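Local coordinates for protein probable LacI-family transcriptional regulator (Corynebacterium glutamicum ATCC 13032, PDB 3BIL) that probably acts as a LacI-family transcription factor, binding cis-regulatory DNA to control the expression of target genes, at residues 136-141 / 153-158; 243-248 / 254-259. All coordinates share one frame; numbering follows the deposited sequence.

In the fold
Interaction 1 (136-141 / 153-158) and interaction 2 (243-248 / 254-259) lie on opposite sides of the chain's centre, their own centres about 32 Å apart, and share no secondary-structure element. They fall in the two lobes of a fold related to the periplasmic binding proteins. Interaction 1 is partly buried: a helix meets a loop, with a leucine pair, of which only the helix residue is buried, and two acidic side chains nearer solvent. Interaction 2 belongs to the core, where a strand meets the helix that follows it through aliphatic groups alone. Neither contact has a polar bond between its segments, but only interaction 1 brings charged groups near each other.

Interaction 1. Residues 136-141 / 153-158; sequences NQLEDL and RELPGD
Leu-138 and Leu-155 make the apolar part of this contact: CD1 of Leu-138, on helix 135-143, meets CD2 of Leu-155, in the loop after strand 148-151, at 4.2 Å. Both side chains also rest on Leu-150 of that strand, and Leu-138 reaches Leu-115 of helix 108-120, which ties the leucine pair to the interior of the N-terminal lobe. One residue on, Glu-139 leaves the same side of the helix. Its backbone N is bonded to Asn-136 O at 3.0 Å, and that carbonyl also accepts from Asp-140 N. The Glu-139 chain bends at chi2 (78°), and its carboxylate meets two residues of the loop. OE2 lies 3.7 Å from Leu-155 CD1, where the two side chains run past each other in opposite directions. OE1 lies 4.1 Å from Asp-158 CB, the side chains crossing there at about a right angle. With CG anti to the carbonyl carbon (chi1 -77°), the Leu-155 chain extends toward the helix and its two methyls divide: CD2 meets Leu-138, CD1 meets Glu-139. The loop itself is held from other directions: Arg-153 forms a salt bridge with Glu-106, and Glu-154 N is hydrogen-bonded to Ser-197 OG at the start of a helix in the other lobe. The carboxylates of Glu-139 and Asp-158 are nearly parallel, 16° apart, with OE1 and OD2 separated by 5.0 Å. Two like charges that close would probably repel mildly, so attraction between these segments should come from the leucines; the closest approaches of the Glu-139 carboxylate to the loop are van der Waals contacts with carbon, with no salt bridge or hydrogen bond between the segments.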
# COMPACT_ATOMS: atom_id res chain seq x y z
N ASN A 136 14.89 18.25 17.86
CA ASN A 136 16.06 18.27 18.74
C ASN A 136 16.95 17.02 18.63
O ASN A 136 18.15 17.14 18.33
CB ASN A 136 15.64 18.54 20.20
CG ASN A 136 15.10 19.96 20.42
OD1 ASN A 136 15.22 20.83 19.55
ND2 ASN A 136 14.51 20.18 21.58
N GLN A 137 16.37 15.84 18.84
CA GLN A 137 17.14 14.59 18.80
C GLN A 137 17.79 14.40 17.46
O GLN A 137 18.86 13.81 17.38
CB GLN A 137 16.25 13.39 19.03
CG GLN A 137 15.00 13.66 19.82
CD GLN A 137 14.13 12.43 19.90
OE1 GLN A 137 14.63 11.30 19.86
NE2 GLN A 137 12.82 12.64 20.00
N LEU A 138 17.11 14.88 16.42
CA LEU A 138 17.55 14.74 15.03
C LEU A 138 18.77 15.61 14.73
O LEU A 138 19.54 15.29 13.83
CB LEU A 138 16.41 15.04 14.03
CG LEU A 138 15.41 13.95 13.58
CD1 LEU A 138 14.23 14.57 12.90
CD2 LEU A 138 16.05 12.92 12.66
N GLU A 139 18.92 16.70 15.48
CA GLU A 139 20.08 17.58 15.31
C GLU A 139 21.30 16.97 15.98
O GLU A 139 22.37 16.89 15.39
CB GLU A 139 19.78 18.95 15.90
CG GLU A 139 20.13 20.09 14.97
CD GLU A 139 19.07 20.29 13.89
OE1 GLU A 139 18.43 21.37 13.86
OE2 GLU A 139 18.87 19.36 13.08
N ASP A 140 21.10 16.52 17.22
CA ASP A 140 22.12 15.79 18.00
C ASP A 140 22.80 14.65 17.25
O ASP A 140 24.04 14.52 17.29
CB ASP A 140 21.50 15.26 19.29
CG ASP A 140 21.53 16.28 20.43
OD1 ASP A 140 21.60 17.51 20.17
OD2 ASP A 140 21.50 15.83 21.59
N LEU A 141 22.01 13.81 16.58
CA LEU A 141 22.55 12.70 15.81
C LEU A 141 23.46 13.18 14.69
O LEU A 141 24.46 12.53 14.37
CB LEU A 141 21.44 11.82 15.24
CG LEU A 141 20.53 11.03 16.19
CD1 LEU A 141 19.77 10.00 15.38
CD2 LEU A 141 21.28 10.34 17.32
N ARG A 153 9.39 15.53 4.08
CA ARG A 153 9.07 16.58 5.05
C ARG A 153 10.32 17.30 5.54
O ARG A 153 11.37 16.69 5.70
CB ARG A 153 8.34 16.02 6.24
CG ARG A 153 6.96 15.62 5.93
CD ARG A 153 6.28 15.08 7.17
NE ARG A 153 5.04 14.40 6.82
CZ ARG A 153 4.41 13.52 7.59
NH1 ARG A 153 4.90 13.21 8.79
NH2 ARG A 153 3.29 12.94 7.17
N GLU A 154 10.16 18.59 5.79
CA GLU A 154 11.26 19.48 6.15
C GLU A 154 11.14 19.91 7.62
O GLU A 154 10.04 20.17 8.11
CB GLU A 154 11.22 20.75 5.27
CG GLU A 154 12.14 20.76 4.05
CD GLU A 154 12.75 22.16 3.76
OE1 GLU A 154 13.49 22.31 2.75
OE2 GLU A 154 12.51 23.12 4.53
N LEU A 155 12.28 19.99 8.30
CA LEU A 155 12.33 20.57 9.64
C LEU A 155 11.98 22.05 9.56
O LEU A 155 12.50 22.74 8.68
CB LEU A 155 13.72 20.42 10.25
CG LEU A 155 14.19 19.08 10.82
CD1 LEU A 155 15.59 19.26 11.38
CD2 LEU A 155 13.24 18.53 11.88
N PRO A 156 11.11 22.53 10.46
CA PRO A 156 10.53 23.87 10.31
C PRO A 156 11.52 25.04 10.46
O PRO A 156 11.12 26.17 10.18
CB PRO A 156 9.44 23.92 11.39
CG PRO A 156 9.89 22.96 12.43
CD PRO A 156 10.61 21.86 11.69
N GLY A 157 12.77 24.80 10.87
CA GLY A 157 13.68 25.93 11.18
C GLY A 157 15.14 25.93 10.74
O GLY A 157 15.43 26.00 9.54
N ASP A 158 16.04 25.88 11.73
CA ASP A 158 17.51 25.89 11.54
C ASP A 158 17.97 25.08 10.32
O ASP A 158 18.35 25.64 9.29
CB ASP A 158 18.24 25.36 12.80
CG ASP A 158 18.20 26.33 14.00
OD1 ASP A 158 17.33 27.23 14.04
OD2 ASP A 158 19.03 26.19 14.92

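Interaction 2. Residues 243-248 / 254-259; sequences KTLFAG and IGVIEA
Val-256 points its two methyls from helix 250-262 at strand 244-247 and sets them against Leu-245 and Ala-247, two alternate residues on one face of the strand. Both methyls rest on the base of Leu-245: CB of that residue is 3.7 Å from Val-256 CG1 and 4.0 Å from Val-256 CG2. With CG1 anti to the backbone N (chi1 167°), Val-256 presents that methyl also to the end of the leucine, 4.1 Å from Leu-245 CD1, while CG2 meets Ala-247 CB at 4.1 Å. The Leu-245 and Val-256 side chains run past each other in opposite directions, and the CA atoms of Leu-245 and Val-256, 6.8 Å apart, are the nearest pair across the segments. Strand 244-247, this helix and strand 272-276 form a beta-alpha-beta unit, the repeating element of the periplasmic binding-protein fold, and Val-256 touches the last strand too, at Val-273. Between the two inward residues, Phe-246 points away to the other face of the sheet, where it lies edge-to-face with Tyr-189 and packs on helix 169-181. The helix is likewise two-sided: the CB atoms of Ile-254 and Ile-257 point away from the strand, and their side chains pack on Leu-284 and Leu-281 of the second subunit, respectively. Ala-259, one turn beyond Val-256, points its CB toward the strand and packs on Ala-234 of helix 227-239.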
# COMPACT_ATOMS: atom_id res chain seq x y z
N LYS A 243 -17.48 21.85 -6.91
CA LYS A 243 -17.68 21.09 -8.14
C LYS A 243 -16.40 20.33 -8.51
O LYS A 243 -16.38 19.54 -9.45
CB LYS A 243 -18.21 22.00 -9.27
CG LYS A 243 -19.74 22.16 -9.19
CD LYS A 243 -20.37 22.95 -10.33
CE LYS A 243 -20.50 24.46 -9.95
NZ LYS A 243 -21.81 25.14 -10.30
N THR A 244 -15.34 20.55 -7.72
CA THR A 244 -14.08 19.86 -7.89
C THR A 244 -13.52 19.53 -6.52
O THR A 244 -13.57 20.34 -5.59
CB THR A 244 -13.06 20.70 -8.72
OG1 THR A 244 -13.44 20.67 -10.11
CG2 THR A 244 -11.61 20.12 -8.65
N LEU A 245 -12.98 18.32 -6.37
CA LEU A 245 -12.36 17.98 -5.12
C LEU A 245 -10.89 17.76 -5.41
O LEU A 245 -10.53 17.02 -6.32
CB LEU A 245 -13.06 16.78 -4.46
CG LEU A 245 -14.55 17.05 -4.11
CD1 LEU A 245 -15.39 15.76 -3.79
CD2 LEU A 245 -14.68 18.09 -2.98
N PHE A 246 -10.04 18.43 -4.64
CA PHE A 246 -8.66 18.51 -4.98
C PHE A 246 -7.98 18.08 -3.68
O PHE A 246 -7.85 18.83 -2.73
CB PHE A 246 -8.34 19.94 -5.49
CG PHE A 246 -6.89 20.18 -5.94
CD1 PHE A 246 -6.62 21.09 -6.95
CD2 PHE A 246 -5.82 19.57 -5.32
CE1 PHE A 246 -5.35 21.37 -7.34
CE2 PHE A 246 -4.55 19.84 -5.69
CZ PHE A 246 -4.30 20.74 -6.70
N ALA A 247 -7.58 16.83 -3.62
CA ALA A 247 -6.99 16.30 -2.41
C ALA A 247 -5.57 16.70 -2.40
O ALA A 247 -4.98 16.85 -3.46
CB ALA A 247 -7.06 14.81 -2.47
N GLY A 248 -4.98 16.81 -1.23
CA GLY A 248 -3.57 17.16 -1.13
C GLY A 248 -2.72 16.04 -0.59
O GLY A 248 -1.56 16.27 -0.27
N ILE A 254 -8.17 9.06 -1.25
CA ILE A 254 -9.13 8.02 -0.89
C ILE A 254 -10.47 8.55 -0.35
O ILE A 254 -11.52 8.17 -0.88
CB ILE A 254 -8.55 6.88 0.01
CG1 ILE A 254 -7.41 6.21 -0.71
CG2 ILE A 254 -9.60 5.79 0.22
CD1 ILE A 254 -6.34 5.62 0.23
N GLY A 255 -10.42 9.44 0.65
CA GLY A 255 -11.63 10.12 1.24
C GLY A 255 -12.47 10.81 0.16
O GLY A 255 -13.72 10.78 0.17
N VAL A 256 -11.79 11.42 -0.80
CA VAL A 256 -12.50 12.02 -1.95
C VAL A 256 -13.25 10.98 -2.79
O VAL A 256 -14.42 11.23 -3.20
CB VAL A 256 -11.55 12.85 -2.87
CG1 VAL A 256 -12.21 13.16 -4.17
CG2 VAL A 256 -11.12 14.10 -2.15
N ILE A 257 -12.59 9.83 -3.08
CA ILE A 257 -13.24 8.73 -3.81
C ILE A 257 -14.41 8.17 -2.99
O ILE A 257 -15.56 8.07 -3.47
CB ILE A 257 -12.26 7.60 -4.23
CG1 ILE A 257 -11.25 8.12 -5.26
CG2 ILE A 257 -13.00 6.46 -4.85
CD1 ILE A 257 -9.93 7.30 -5.41
N GLU A 258 -14.14 7.86 -1.73
CA GLU A 258 -15.19 7.35 -0.88
C GLU A 258 -16.39 8.31 -0.86
O GLU A 258 -17.56 7.88 -1.05
CB GLU A 258 -14.67 7.06 0.51
CG GLU A 258 -15.74 6.53 1.46
CD GLU A 258 -15.17 6.15 2.83
OE1 GLU A 258 -15.90 5.40 3.54
OE2 GLU A 258 -14.00 6.57 3.17
N ALA A 259 -16.10 9.60 -0.66
CA ALA A 259 -17.11 10.68 -0.74
C ALA A 259 -17.93 10.76 -2.03
O ALA A 259 -19.15 10.97 -1.96
CB ALA A 259 -16.50 12.01 -0.45